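Branched-chain alpha-ketoacid decarboxylase (Lactococcus lactis, PDB 2VBF) probably decarboxylates branched-chain and aromatic alpha-keto acids to aldehydes, using thiamine diphosphate and a magnesium ion as cofactors. Local coordinates at residues A[25-30]-A[167-172]; A[36-41]-A[174-179]; A[77-82]-A[89-94]. All blocks are in the same frame, centred on the assembly; numbering follows the deposited sequence.

Contact 1. Residues A[25-30]-A[167-172]; sequences YTVGDY and YEIDRV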
# COMPACT_ATOMS: atom_id res chain seq x y z
N TYR A 25 -34.28 7.13 -9.13
CA TYR A 25 -33.39 5.95 -9.03
C TYR A 25 -32.17 6.20 -9.92
O TYR A 25 -32.31 6.67 -11.05
CB TYR A 25 -34.13 4.68 -9.46
CG TYR A 25 -33.41 3.35 -9.20
CD1 TYR A 25 -33.57 2.66 -8.00
CD2 TYR A 25 -32.60 2.78 -10.18
CE1 TYR A 25 -32.93 1.43 -7.78
CE2 TYR A 25 -31.96 1.55 -9.97
CZ TYR A 25 -32.13 0.89 -8.78
OH TYR A 25 -31.50 -0.32 -8.58
N THR A 26 -30.99 5.86 -9.41
CA THR A 26 -29.73 6.24 -10.04
C THR A 26 -28.82 5.03 -10.29
O THR A 26 -29.04 3.93 -9.75
CB THR A 26 -28.93 7.21 -9.15
OG1 THR A 26 -28.54 6.53 -7.95
CG2 THR A 26 -29.73 8.47 -8.80
N VAL A 27 -27.75 5.27 -11.04
CA VAL A 27 -26.72 4.26 -11.27
C VAL A 27 -26.12 3.79 -9.93
O VAL A 27 -25.89 2.59 -9.73
CB VAL A 27 -25.61 4.85 -12.18
CG1 VAL A 27 -24.39 3.95 -12.22
CG2 VAL A 27 -26.16 5.12 -13.60
N GLY A 28 -25.90 4.72 -9.01
CA GLY A 28 -25.45 4.37 -7.65
C GLY A 28 -26.37 3.38 -6.95
O GLY A 28 -25.91 2.39 -6.37
N ASP A 29 -27.67 3.63 -7.02
CA ASP A 29 -28.67 2.71 -6.48
C ASP A 29 -28.63 1.34 -7.16
O ASP A 29 -28.72 0.31 -6.50
CB ASP A 29 -30.08 3.30 -6.63
CG ASP A 29 -30.24 4.64 -5.93
OD1 ASP A 29 -29.87 4.75 -4.75
OD2 ASP A 29 -30.73 5.59 -6.58
N TYR A 30 -28.47 1.35 -8.48
CA TYR A 30 -28.39 0.11 -9.26
C TYR A 30 -27.22 -0.76 -8.80
O TYR A 30 -27.38 -1.96 -8.52
CB TYR A 30 -28.25 0.44 -10.75
CG TYR A 30 -28.46 -0.75 -11.67
CD1 TYR A 30 -29.69 -0.97 -12.27
CD2 TYR A 30 -27.43 -1.64 -11.95
CE1 TYR A 30 -29.89 -2.03 -13.12
CE2 TYR A 30 -27.63 -2.72 -12.80
CZ TYR A 30 -28.86 -2.92 -13.37
OH TYR A 30 -29.09 -3.98 -14.22
N TYR A 167 -25.61 -2.21 -17.96
CA TYR A 167 -25.08 -3.40 -18.64
C TYR A 167 -23.66 -3.73 -18.19
O TYR A 167 -23.33 -4.91 -17.98
CB TYR A 167 -25.08 -3.26 -20.17
CG TYR A 167 -24.20 -4.34 -20.77
CD1 TYR A 167 -24.67 -5.65 -20.90
CD2 TYR A 167 -22.87 -4.08 -21.13
CE1 TYR A 167 -23.85 -6.66 -21.40
CE2 TYR A 167 -22.06 -5.09 -21.64
CZ TYR A 167 -22.55 -6.37 -21.76
OH TYR A 167 -21.75 -7.36 -22.28
N GLU A 168 -22.83 -2.70 -18.04
CA GLU A 168 -21.44 -2.89 -17.61
C GLU A 168 -21.32 -3.40 -16.18
O GLU A 168 -20.52 -4.31 -15.89
CB GLU A 168 -20.65 -1.59 -17.78
CG GLU A 168 -20.29 -1.28 -19.24
CD GLU A 168 -19.31 -2.27 -19.82
OE1 GLU A 168 -18.10 -2.17 -19.52
OE2 GLU A 168 -19.73 -3.15 -20.60
N ILE A 169 -22.12 -2.85 -15.28
CA ILE A 169 -22.18 -3.37 -13.92
C ILE A 169 -22.56 -4.84 -13.92
O ILE A 169 -21.92 -5.67 -13.28
CB ILE A 169 -23.18 -2.57 -13.05
CG1 ILE A 169 -22.60 -1.19 -12.74
CG2 ILE A 169 -23.55 -3.33 -11.78
CD1 ILE A 169 -23.60 -0.21 -12.16
N ASP A 170 -23.60 -5.18 -14.69
CA ASP A 170 -24.07 -6.54 -14.76
C ASP A 170 -23.02 -7.46 -15.40
O ASP A 170 -22.83 -8.57 -14.94
CB ASP A 170 -25.39 -6.58 -15.51
CG ASP A 170 -26.54 -6.03 -14.67
OD1 ASP A 170 -26.30 -5.63 -13.51
OD2 ASP A 170 -27.69 -6.01 -15.16
N ARG A 171 -22.32 -6.95 -16.41
CA ARG A 171 -21.29 -7.72 -17.09
C ARG A 171 -20.18 -8.08 -16.11
O ARG A 171 -19.80 -9.24 -16.02
CB ARG A 171 -20.69 -6.94 -18.25
CG ARG A 171 -19.56 -7.71 -18.98
CD ARG A 171 -18.97 -6.93 -20.13
NE ARG A 171 -18.24 -5.72 -19.75
CZ ARG A 171 -17.01 -5.70 -19.26
NH1 ARG A 171 -16.36 -6.84 -19.03
NH2 ARG A 171 -16.44 -4.55 -18.98
N VAL A 172 -19.67 -7.09 -15.39
CA VAL A 172 -18.52 -7.36 -14.52
C VAL A 172 -18.92 -8.20 -13.30
O VAL A 172 -18.18 -9.10 -12.92
CB VAL A 172 -17.76 -6.06 -14.12
CG1 VAL A 172 -17.40 -5.23 -15.37
CG2 VAL A 172 -18.58 -5.22 -13.13

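Contact 2. Residues A[36-41]-A[174-179]; sequences HELGIE and SQLLKE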
# COMPACT_ATOMS: atom_id res chain seq x y z
N HIS A 36 -26.04 -5.81 -2.96
CA HIS A 36 -26.95 -6.47 -2.02
C HIS A 36 -27.35 -7.87 -2.48
O HIS A 36 -27.37 -8.80 -1.68
CB HIS A 36 -28.21 -5.63 -1.80
CG HIS A 36 -29.27 -6.33 -1.01
ND1 HIS A 36 -29.18 -6.51 0.35
CD2 HIS A 36 -30.43 -6.92 -1.40
CE1 HIS A 36 -30.25 -7.16 0.77
NE2 HIS A 36 -31.02 -7.43 -0.27
N GLU A 37 -27.67 -8.02 -3.76
CA GLU A 37 -28.02 -9.33 -4.32
C GLU A 37 -26.91 -10.36 -4.13
O GLU A 37 -27.18 -11.56 -3.97
CB GLU A 37 -28.30 -9.24 -5.82
CG GLU A 37 -29.54 -8.53 -6.25
CD GLU A 37 -29.69 -8.59 -7.77
OE1 GLU A 37 -29.19 -9.55 -8.39
OE2 GLU A 37 -30.32 -7.68 -8.33
N LEU A 38 -25.66 -9.89 -4.20
CA LEU A 38 -24.49 -10.75 -3.98
C LEU A 38 -24.27 -11.12 -2.51
O LEU A 38 -23.37 -11.91 -2.21
CB LEU A 38 -23.23 -10.07 -4.53
CG LEU A 38 -23.17 -9.82 -6.04
CD1 LEU A 38 -21.91 -9.01 -6.41
CD2 LEU A 38 -23.22 -11.13 -6.82
N GLY A 39 -25.07 -10.57 -1.60
CA GLY A 39 -24.98 -10.88 -0.17
C GLY A 39 -24.07 -9.95 0.62
O GLY A 39 -23.80 -10.21 1.80
N ILE A 40 -23.60 -8.88 -0.02
CA ILE A 40 -22.73 -7.91 0.61
C ILE A 40 -23.57 -6.97 1.49
O ILE A 40 -24.51 -6.34 1.01
CB ILE A 40 -21.89 -7.09 -0.43
CG1 ILE A 40 -21.02 -8.03 -1.28
CG2 ILE A 40 -20.99 -6.06 0.27
CD1 ILE A 40 -20.45 -7.39 -2.54
N GLU A 41 -23.19 -6.89 2.76
CA GLU A 41 -23.90 -6.08 3.75
C GLU A 41 -23.04 -4.96 4.34
O GLU A 41 -23.51 -4.15 5.14
CB GLU A 41 -24.42 -7.00 4.86
CG GLU A 41 -25.49 -7.98 4.35
CD GLU A 41 -25.83 -9.08 5.35
OE1 GLU A 41 -25.36 -9.05 6.50
OE2 GLU A 41 -26.59 -9.99 4.97
N SER A 174 -21.45 -10.31 -13.20
CA SER A 174 -21.70 -11.65 -13.74
C SER A 174 -20.37 -12.41 -13.86
O SER A 174 -20.31 -13.60 -13.54
CB SER A 174 -22.42 -11.57 -15.09
OG SER A 174 -23.76 -11.14 -14.90
N GLN A 175 -19.31 -11.72 -14.28
CA GLN A 175 -17.97 -12.31 -14.32
C GLN A 175 -17.47 -12.65 -12.91
O GLN A 175 -16.85 -13.68 -12.70
CB GLN A 175 -16.97 -11.42 -15.04
CG GLN A 175 -15.71 -12.14 -15.52
CD GLN A 175 -15.95 -13.15 -16.65
OE1 GLN A 175 -17.09 -13.32 -17.15
NE2 GLN A 175 -14.89 -13.80 -17.08
N LEU A 176 -17.77 -11.79 -11.92
CA LEU A 176 -17.46 -12.13 -10.53
C LEU A 176 -18.13 -13.45 -10.13
O LEU A 176 -17.50 -14.34 -9.56
CB LEU A 176 -17.86 -11.00 -9.59
CG LEU A 176 -17.57 -11.28 -8.11
CD1 LEU A 176 -16.89 -10.09 -7.45
CD2 LEU A 176 -18.82 -11.69 -7.35
N LEU A 177 -19.40 -13.59 -10.48
CA LEU A 177 -20.15 -14.85 -10.20
C LEU A 177 -19.57 -16.07 -10.92
O LEU A 177 -19.47 -17.15 -10.34
CB LEU A 177 -21.63 -14.67 -10.53
CG LEU A 177 -22.37 -13.79 -9.52
CD1 LEU A 177 -23.76 -13.42 -10.03
CD2 LEU A 177 -22.45 -14.49 -8.16
N LYS A 178 -19.16 -15.89 -12.17
CA LYS A 178 -18.68 -16.99 -13.00
C LYS A 178 -17.34 -17.55 -12.51
O LYS A 178 -17.17 -18.78 -12.43
CB LYS A 178 -18.53 -16.55 -14.46
CG LYS A 178 -18.15 -17.65 -15.46
CD LYS A 178 -17.17 -17.12 -16.52
CE LYS A 178 -16.80 -18.18 -17.56
NZ LYS A 178 -17.93 -18.49 -18.48
N GLU A 179 -16.40 -16.66 -12.20
CA GLU A 179 -15.02 -17.05 -11.91
C GLU A 179 -14.63 -16.90 -10.43
O GLU A 179 -13.63 -17.47 -10.01
CB GLU A 179 -14.04 -16.19 -12.71
CG GLU A 179 -14.10 -16.32 -14.23
CD GLU A 179 -12.96 -15.55 -14.91
OE1 GLU A 179 -11.77 -15.85 -14.62
OE2 GLU A 179 -13.25 -14.65 -15.72

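Contact 3. Residues A[77-82]-A[89-94]; sequences YMADGY and AAFLTT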
# COMPACT_ATOMS: atom_id res chain seq x y z
N TYR A 77 -7.32 -5.75 1.91
CA TYR A 77 -7.12 -6.94 2.72
C TYR A 77 -8.40 -7.33 3.47
O TYR A 77 -8.75 -8.51 3.57
CB TYR A 77 -6.01 -6.69 3.74
CG TYR A 77 -4.58 -6.59 3.22
CD1 TYR A 77 -4.17 -7.19 2.02
CD2 TYR A 77 -3.60 -5.95 4.00
CE1 TYR A 77 -2.82 -7.13 1.61
CE2 TYR A 77 -2.28 -5.88 3.59
CZ TYR A 77 -1.90 -6.47 2.41
OH TYR A 77 -0.57 -6.40 2.03
N MET A 78 -9.05 -6.32 4.03
CA MET A 78 -10.27 -6.54 4.80
C MET A 78 -11.39 -7.10 3.94
O MET A 78 -12.07 -8.04 4.35
CB MET A 78 -10.73 -5.24 5.47
CG MET A 78 -11.81 -5.45 6.53
SD MET A 78 -12.03 -4.06 7.68
CE MET A 78 -10.45 -4.05 8.50
N ALA A 79 -11.55 -6.52 2.75
CA ALA A 79 -12.53 -7.01 1.77
C ALA A 79 -12.26 -8.46 1.36
O ALA A 79 -13.18 -9.28 1.24
CB ALA A 79 -12.56 -6.09 0.55
N ASP A 80 -10.98 -8.81 1.19
CA ASP A 80 -10.58 -10.18 0.89
C ASP A 80 -11.02 -11.15 2.02
O ASP A 80 -11.70 -12.13 1.75
CB ASP A 80 -9.06 -10.20 0.62
CG ASP A 80 -8.53 -11.56 0.25
OD1 ASP A 80 -8.72 -12.53 1.01
OD2 ASP A 80 -7.83 -11.63 -0.79
N GLY A 81 -10.66 -10.86 3.27
CA GLY A 81 -11.14 -11.66 4.40
C GLY A 81 -12.65 -11.79 4.47
O GLY A 81 -13.18 -12.87 4.71
N TYR A 82 -13.35 -10.69 4.26
CA TYR A 82 -14.81 -10.70 4.23
C TYR A 82 -15.31 -11.64 3.13
O TYR A 82 -16.24 -12.41 3.36
CB TYR A 82 -15.30 -9.29 4.00
CG TYR A 82 -16.80 -9.04 4.08
CD1 TYR A 82 -17.38 -8.56 5.25
CD2 TYR A 82 -17.61 -9.18 2.97
CE1 TYR A 82 -18.75 -8.27 5.33
CE2 TYR A 82 -18.98 -8.91 3.03
CZ TYR A 82 -19.54 -8.45 4.21
OH TYR A 82 -20.91 -8.15 4.26
N ALA A 89 -17.55 -9.65 -1.67
CA ALA A 89 -17.16 -8.43 -0.94
C ALA A 89 -17.02 -7.23 -1.87
O ALA A 89 -16.91 -7.38 -3.08
CB ALA A 89 -15.86 -8.66 -0.20
N ALA A 90 -17.04 -6.05 -1.27
CA ALA A 90 -16.77 -4.80 -1.99
C ALA A 90 -16.02 -3.78 -1.14
O ALA A 90 -16.21 -3.67 0.09
CB ALA A 90 -18.09 -4.19 -2.51
N PHE A 91 -15.13 -3.05 -1.80
CA PHE A 91 -14.53 -1.87 -1.17
C PHE A 91 -14.44 -0.72 -2.18
O PHE A 91 -14.50 -0.94 -3.38
CB PHE A 91 -13.19 -2.18 -0.49
CG PHE A 91 -12.04 -2.44 -1.42
CD1 PHE A 91 -11.08 -1.46 -1.65
CD2 PHE A 91 -11.87 -3.68 -2.02
CE1 PHE A 91 -10.01 -1.69 -2.51
CE2 PHE A 91 -10.80 -3.93 -2.87
CZ PHE A 91 -9.87 -2.94 -3.11
N LEU A 92 -14.37 0.49 -1.64
CA LEU A 92 -14.45 1.73 -2.39
C LEU A 92 -13.17 2.54 -2.18
O LEU A 92 -12.77 2.79 -1.04
CB LEU A 92 -15.65 2.54 -1.89
CG LEU A 92 -15.87 3.94 -2.47
CD1 LEU A 92 -16.13 3.91 -3.97
CD2 LEU A 92 -17.00 4.68 -1.71
N THR A 93 -12.57 2.99 -3.28
CA THR A 93 -11.38 3.85 -3.19
C THR A 93 -11.57 5.06 -4.08
O THR A 93 -12.56 5.16 -4.81
CB THR A 93 -10.12 3.09 -3.62
OG1 THR A 93 -10.25 2.66 -4.98
CG2 THR A 93 -9.88 1.88 -2.72
N THR A 94 -10.61 5.97 -4.02
CA THR A 94 -10.58 7.13 -4.89
C THR A 94 -9.52 6.91 -5.99
O THR A 94 -8.52 6.22 -5.80
CB THR A 94 -10.36 8.40 -4.08
OG1 THR A 94 -10.77 9.55 -4.83
CG2 THR A 94 -8.91 8.49 -3.63

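Contact 1. Residues A[25-30]-A[167-172]
Tyr30 and Asp170 make the polar link between the two helices. The phenol gives its hydrogen to the carboxylate, with Tyr30 OH 2.6 Å from Asp170 OD2, and it arrives on the syn side of that oxygen, tilted 30° out of the carboxylate plane. The two side chains cross at about a right angle, and the carboxylate lies beside the rim of the ring: Asp170 OD1 sits 3.3 Å from Tyr30 CE2. Tyrosine suits this place because its ring is long enough to span two segments whose nearest CA atoms, those of Tyr30 and Ile169, are 8.5 Å apart. Its first torsion (chi1 -167°), with CG turned opposite the backbone N, sends the hydroxyl across the gap. Asp170 OD1 is also in a salt bridge with Arg34, so the carboxylate is held by partners at both oxygens.

The apolar part centres on Ile169, whose CD1 methyl reaches Tyr30 CD2 at 4.1 Å and Val27 CG1 at 4.2 Å. Isoleucine suits the spot because its CG1 arm carries a terminal methyl far enough to touch both residues, with no polar atom to satisfy. A phenylalanine in place of Tyr30 would probably keep much of this apolar packing but leave Asp170 OD2 without its phenol donor.

Bonds within the first segment accompany the contact. Thr26 and Asp29 form a capping box at the start of helix 27-37: Asp29 N donates to Thr26 OG1 at 3.2 Å, while Asp29 OD2 accepts from Thr26 N at 2.9 Å.

The contact joins helix 27-37 to helix 165-179, with Leu31 and Arg34 also touching Ile169, while Arg171 and Val172 pack on strand 156-159.

Contact 2. Residues A[36-41]-A[174-179]
Leu38 is the side chain that carries this contact, and it meets two leucines of helix 165-179 with its two methyls. The tighter meeting is made by Leu38 CD2, which lies 3.7 Å from Leu177 CD2 and 3.9 Å from Leu177 CG, so that one methyl rests against the fork of the other leucine. Leu38 CD1 approaches Leu176 CD2 more loosely, at 4.2 Å. With CG opposite its carbonyl carbon (chi1 -64°), Leu38 spreads its fork across both partners. No hydrogen bond crosses here; leucine suits all three places because it offers methyl surface to each neighbour and no polar group that would need a mate.

Away from the leucines the surface opens to solvent: His36, Glu41 and Lys178 are exposed, and Leu38 and Leu177 are themselves partly exposed. Ser174 points away, its hydroxyl bonded to Asp170 O within its own helix. Glu37 is in a salt bridge with Arg34, one turn earlier. Gly39, the first residue to leave helical backbone angles, forms a Schellman motif: its phi of 92° would press a side chain's CB against the preceding carbonyl oxygen, which explains the glycine.

The contact thus ties the end of helix 27-37 to the last turns of helix 165-179. Beyond the helix end the chain enters strand 42-45, with Ile40 buried against Ala88, while Leu177 also packs on Leu203.

Contact 3. Residues A[77-82]-A[89-94]
Helix 72-86 is the helix of a beta-alpha-beta crossover from strand 65-68 to the parallel strand 89-94, in the six-stranded parallel beta-sheet of the alpha/beta N-terminal domain. The axes of segments 77-82 and 89-94 lie 166° apart in direction and approach to 7.3 Å. Small residues make this closeness possible. Ala79 and Ala89, whose CA atoms are just 5.5 Å apart, put their CB methyls 4.2 Å from each other, and larger side chains at these points would have little room.

Ala79 also serves the aromatic part of the interface. Its CB lies 3.6 Å from Phe91 CD2, approaching the ring obliquely. Phe91 has CG placed between the backbone N and the carbonyl carbon (chi1 73°), and its side chain also touches Ala102 and Leu106 of helix 97-111. Phenylalanine suits this place because one large apolar group can meet the Ala79 methyl and helix 97-111 at once.

Tyr82 CB, one turn beyond Ala79, points toward the strand, and with CG anti to the backbone N (chi1 -173°) the ring comes beside Ala89. The ring also packs edge-to-face with Phe44, in the adjoining strand 42-45. Tyrosine combines this packing with a polar end that has two hydrogen-bond partners, Glu42 OE1 and the backbone N of Glu41, although the residue itself is buried. The methyl of Ala89 touches both the helix backbone and this ring, with Ala89 CB 3.1 Å from Ala79 O and 3.7 Å from Tyr82 CD2.

In the fold
From the N terminus, the chain enters helix 27-37, which starts at contact 1 and ends at contact 2; both meet helix 165-179 some 130 residues later. These two contacts cross along the sequence, since their segments alternate, and together they join the two helices at two places along their length, with centres 13 Å apart. Contact 3 closes a much shorter loop, the turn from helix 72-86 into strand 89-94, and lies within the long loops closed by both others. It touches contact 2 where Ile40 packs on the backbone of Ala89 and Ala90. Contacts 1 and 2 thus pair two helices, while contact 3 fixes helix 72-86 to a strand of the parallel sheet.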